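Local coordinates for protein thermospermine synthase (Medicago truncatula, PDB 6BQ6) that probably transfers an aminopropyl group from decarboxylated S-adenosylmethionine to spermidine, yielding the tetraamine thermospermine and methylthioadenosine, at residues 176-181 against 202-207; 105-108 against 114-117. One frame throughout, in Å; residues are numbered along the deposited sequence.

Interaction 1 (176-181 against 202-207); sequences DVIVGD and LTLKPK. With TER (N-(3-amino-propyl)-N-(5-aminopropyl)-1,4-diaminobutane), chain F.
Ile-178 meets Leu-204 tip to tip, strand against helix 197-204, with both branches of the isoleucine engaged. Its CG2 lies 3.8 Å from CD1 of Leu-204, while its CD1 comes 3.9 Å from CG of the same leucine. The two contacts follow from the side-chain torsions of Ile-178: with chi1 at -67° CG2 falls anti to the backbone N, and CG1 stands beside that N and, with chi2 extended, carries CD1 toward Leu-204 CG and the Lys-207 carbonyl. There CD1 abuts the backbone of Lys-207, 3.9 Å from its O. The Lys-207 N donates to the O of Leu-204 (2.8 Å), so the two residues that receive the isoleucine are tied together by a backbone bond. The lysine's chain leads away from the strand, and its NZ is held by the carbonyl oxygens of Leu-168 and Lys-171. Phe-214 of strand 212-220 touches both Ile-178 and Leu-204, and Phe-106 of the neighbouring strand also borders the isoleucine. No hydrogen bond crosses between the segments; the join is apolar and buried. At the far end of the strand Asp-181, the predicted proton acceptor, lies beside the bound thermospermine, its OD1 3.7 Å from the ligand's C3. Helix 197-204 thus packs on the central sheet of a Rossmann-like aminopropyltransferase domain, on the strand that leads into the polyamine pocket.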
# COMPACT_ATOMS: atom_id res chain seq x y z
N ASP B 176 -1.17 -28.26 -36.80
CA ASP B 176 -0.62 -27.16 -37.60
C ASP B 176 -0.00 -26.07 -36.77
O ASP B 176 1.03 -25.51 -37.14
CB ASP B 176 -1.71 -26.59 -38.51
CG ASP B 176 -2.24 -27.63 -39.49
OD1 ASP B 176 -1.40 -28.23 -40.20
OD2 ASP B 176 -3.47 -27.82 -39.56
N VAL B 177 -0.62 -25.76 -35.63
CA VAL B 177 -0.04 -24.76 -34.71
C VAL B 177 -0.20 -25.33 -33.31
O VAL B 177 -1.20 -25.98 -33.02
CB VAL B 177 -0.75 -23.36 -34.82
CG1 VAL B 177 -0.14 -22.36 -33.87
CG2 VAL B 177 -0.67 -22.79 -36.21
N ILE B 178 0.82 -25.14 -32.46
CA ILE B 178 0.69 -25.42 -31.03
C ILE B 178 1.00 -24.10 -30.33
O ILE B 178 1.97 -23.36 -30.66
CB ILE B 178 1.67 -26.53 -30.58
CG1 ILE B 178 1.26 -27.84 -31.24
CG2 ILE B 178 1.63 -26.71 -29.07
CD1 ILE B 178 2.26 -28.96 -31.09
N VAL B 179 0.16 -23.79 -29.35
CA VAL B 179 0.14 -22.51 -28.67
C VAL B 179 0.49 -22.73 -27.19
O VAL B 179 -0.22 -23.47 -26.48
CB VAL B 179 -1.22 -21.83 -28.77
CG1 VAL B 179 -1.19 -20.48 -27.99
CG2 VAL B 179 -1.60 -21.60 -30.24
N GLY B 180 1.58 -22.14 -26.72
CA GLY B 180 1.93 -22.13 -25.31
C GLY B 180 1.29 -20.94 -24.63
O GLY B 180 1.72 -19.80 -24.83
N ASP B 181 0.30 -21.21 -23.78
CA ASP B 181 -0.35 -20.19 -23.00
C ASP B 181 -0.29 -20.61 -21.52
O ASP B 181 -1.29 -20.73 -20.87
CB ASP B 181 -1.76 -20.01 -23.48
CG ASP B 181 -2.41 -18.75 -22.97
OD1 ASP B 181 -1.76 -17.91 -22.36
OD2 ASP B 181 -3.63 -18.63 -23.16
N LEU B 202 11.88 -33.20 -28.45
CA LEU B 202 11.53 -34.61 -28.37
C LEU B 202 10.07 -34.83 -28.16
O LEU B 202 9.60 -35.93 -28.41
CB LEU B 202 12.31 -35.30 -27.24
CG LEU B 202 13.83 -35.23 -27.41
CD1 LEU B 202 14.55 -35.99 -26.31
CD2 LEU B 202 14.30 -35.72 -28.79
N THR B 203 9.30 -33.82 -27.74
CA THR B 203 7.86 -33.99 -27.47
C THR B 203 7.03 -33.13 -28.39
O THR B 203 6.11 -33.61 -29.03
CB THR B 203 7.49 -33.75 -25.97
OG1 THR B 203 8.19 -34.67 -25.09
CG2 THR B 203 6.00 -33.83 -25.74
N LEU B 204 7.35 -31.84 -28.45
CA LEU B 204 6.49 -30.90 -29.20
C LEU B 204 6.73 -31.00 -30.71
O LEU B 204 5.78 -31.13 -31.51
CB LEU B 204 6.77 -29.48 -28.71
CG LEU B 204 5.68 -28.48 -29.20
CD1 LEU B 204 5.20 -27.56 -28.10
CD2 LEU B 204 6.22 -27.73 -30.38
N LYS B 205 7.98 -30.86 -31.13
CA LYS B 205 8.29 -30.86 -32.58
C LYS B 205 7.75 -32.07 -33.32
O LYS B 205 7.13 -31.90 -34.38
CB LYS B 205 9.80 -30.65 -32.81
CG LYS B 205 10.17 -30.26 -34.23
CD LYS B 205 11.54 -29.56 -34.29
CE LYS B 205 12.39 -30.14 -35.37
NZ LYS B 205 13.60 -29.30 -35.65
N PRO B 206 7.85 -33.30 -32.71
CA PRO B 206 7.24 -34.46 -33.38
C PRO B 206 5.75 -34.41 -33.56
O PRO B 206 5.23 -35.17 -34.38
CB PRO B 206 7.60 -35.61 -32.46
CG PRO B 206 8.85 -35.19 -31.81
CD PRO B 206 8.70 -33.72 -31.59
N LYS B 207 5.05 -33.53 -32.84
CA LYS B 207 3.62 -33.40 -33.00
C LYS B 207 3.19 -32.16 -33.76
O LYS B 207 2.02 -31.82 -33.74
CB LYS B 207 2.93 -33.49 -31.61
CG LYS B 207 3.16 -34.87 -30.92
CD LYS B 207 2.70 -36.10 -31.71
CE LYS B 207 3.42 -37.39 -31.32
NZ LYS B 207 3.30 -37.76 -29.89
N1 TER F . -2.35 -20.11 -16.87
C2 TER F . -2.87 -19.45 -18.05
C3 TER F . -1.75 -18.73 -18.79
C4 TER F . -1.21 -17.53 -18.04
N5 TER F . -0.35 -16.75 -18.89
C6 TER F . -0.59 -15.33 -19.07
C7 TER F . 0.71 -14.56 -19.21
C8 TER F . 0.47 -13.11 -18.82
N9 TER F . 0.64 -12.87 -17.41
C10 TER F . 0.41 -11.54 -16.91
C11 TER F . 1.20 -11.18 -15.68
C12 TER F . 1.10 -9.66 -15.49
C13 TER F . 1.56 -9.19 -14.12
N14 TER F . 2.72 -9.93 -13.66

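Interaction 2 (105-108 against 114-117); sequences VFIM and STAR
Ile-107 makes all the apolar contacts between the strand and the first turn of the helix. Its side chain and that of Thr-115 run alongside one another, pointing opposite ways, the threonine methyl CG2 lying 3.9 Å from CD1 of Ile-107 and 4.1 Å from its CG1. The extended end of the isoleucine (chi2 162°) carries CD1 on to Ala-116, where it stands 4.2 Å from the CB and 3.9 Å from the backbone N. Were Ile-107 cut back to an alanine, the Thr-115 methyl and Ala-116 would probably lose their neighbour from the strand, opening a gap there. No hydrogen bond joins the two segments; the polar ends of Thr-115 and Arg-117 have partners outside them. With chi1 at -63°, Thr-115 turns CG2 anti to its backbone N and toward the isoleucine, while OG1, beside that N, hydrogen-bonds Asp-181. One threonine therefore serves two surroundings: its methyl belongs to the apolar interface and its hydroxyl to the predicted catalytic aspartate. On the helix, Arg-117 forms a salt bridge with Glu-84 through NH2. Strand 104-107 and helix 114-120 begin a beta-alpha-beta unit completed by strand 127-132, and the glycine-bearing turn between them is consistent with a Rossmann-type nucleotide-binding loop. Val-128 of that next strand touches Ile-107, helix 84-98 packs on Thr-115 through His-88 and Leu-91, and Val-179 of strand 175-181 meets the threonine as well.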
# COMPACT_ATOMS: atom_id res chain seq x y z
N VAL B 105 -5.25 -27.09 -34.13
CA VAL B 105 -4.39 -26.44 -33.15
C VAL B 105 -4.56 -26.97 -31.74
O VAL B 105 -5.66 -27.28 -31.30
CB VAL B 105 -4.62 -24.92 -33.13
CG1 VAL B 105 -6.05 -24.61 -32.73
CG2 VAL B 105 -3.69 -24.23 -32.14
N PHE B 106 -3.45 -27.06 -31.03
CA PHE B 106 -3.40 -27.52 -29.65
C PHE B 106 -2.92 -26.37 -28.76
O PHE B 106 -1.92 -25.75 -29.08
CB PHE B 106 -2.39 -28.67 -29.57
CG PHE B 106 -2.34 -29.36 -28.25
CD1 PHE B 106 -1.49 -28.94 -27.28
CD2 PHE B 106 -3.07 -30.53 -28.03
CE1 PHE B 106 -1.42 -29.57 -26.05
CE2 PHE B 106 -3.00 -31.21 -26.81
CZ PHE B 106 -2.16 -30.75 -25.83
N ILE B 107 -3.68 -26.09 -27.72
CA ILE B 107 -3.29 -25.07 -26.73
C ILE B 107 -2.73 -25.75 -25.48
O ILE B 107 -3.44 -26.54 -24.84
CB ILE B 107 -4.45 -24.20 -26.28
CG1 ILE B 107 -5.22 -23.58 -27.47
CG2 ILE B 107 -3.87 -23.08 -25.40
CD1 ILE B 107 -6.60 -23.07 -27.10
N MET B 108 -1.46 -25.47 -25.10
CA MET B 108 -0.96 -25.83 -23.80
C MET B 108 -1.37 -24.76 -22.83
O MET B 108 -0.84 -23.64 -22.90
CB MET B 108 0.57 -25.97 -23.83
CG MET B 108 1.08 -26.76 -25.00
SD MET B 108 2.81 -27.18 -24.74
CE MET B 108 3.61 -25.59 -24.73
N SER B 114 -9.99 -17.35 -23.86
CA SER B 114 -9.70 -16.26 -24.76
C SER B 114 -8.79 -16.62 -25.93
O SER B 114 -8.92 -16.13 -27.03
CB SER B 114 -9.19 -15.05 -24.02
OG SER B 114 -10.12 -14.62 -23.06
N THR B 115 -7.82 -17.50 -25.66
CA THR B 115 -6.99 -18.02 -26.70
C THR B 115 -7.82 -18.81 -27.69
O THR B 115 -7.69 -18.61 -28.87
CB THR B 115 -5.88 -18.85 -26.07
OG1 THR B 115 -5.10 -17.96 -25.25
CG2 THR B 115 -5.00 -19.47 -27.08
N ALA B 116 -8.65 -19.70 -27.17
CA ALA B 116 -9.56 -20.46 -27.98
C ALA B 116 -10.45 -19.52 -28.82
O ALA B 116 -10.63 -19.73 -30.00
CB ALA B 116 -10.42 -21.37 -27.13
N ARG B 117 -10.99 -18.50 -28.16
CA ARG B 117 -11.87 -17.53 -28.85
C ARG B 117 -11.17 -16.94 -30.08
O ARG B 117 -11.73 -16.90 -31.19
CB ARG B 117 -12.24 -16.40 -27.88
CG ARG B 117 -13.09 -15.33 -28.53
CD ARG B 117 -13.14 -14.14 -27.63
NE ARG B 117 -11.88 -13.40 -27.62
CZ ARG B 117 -11.28 -12.92 -26.54
NH1 ARG B 117 -11.74 -13.15 -25.31
NH2 ARG B 117 -10.17 -12.16 -26.68

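Interactions 1 and 2 have centres 12 Å apart and share one sheet, in which strands 104-107 and 175-181 are parallel neighbours. Met-108 N lies 2.7 Å from Val-179 O, a probable backbone hydrogen bond between them, and CG2 of Ile-178 packs 3.7 Å from Phe-106 O. The direct tie to the active site is the probable hydrogen bond between Thr-115 and Asp-181, OG1 to OD2 at 2.6 Å. With Tyr-87 OH of helix 84-98 bonded to OD1 and Thr-115 of helix 114-120 to OD2, the two helices probably fix the carboxylate together beside thermospermine. The Thr-115 side chain itself remains about 7 Å from the ligand, in a second shell.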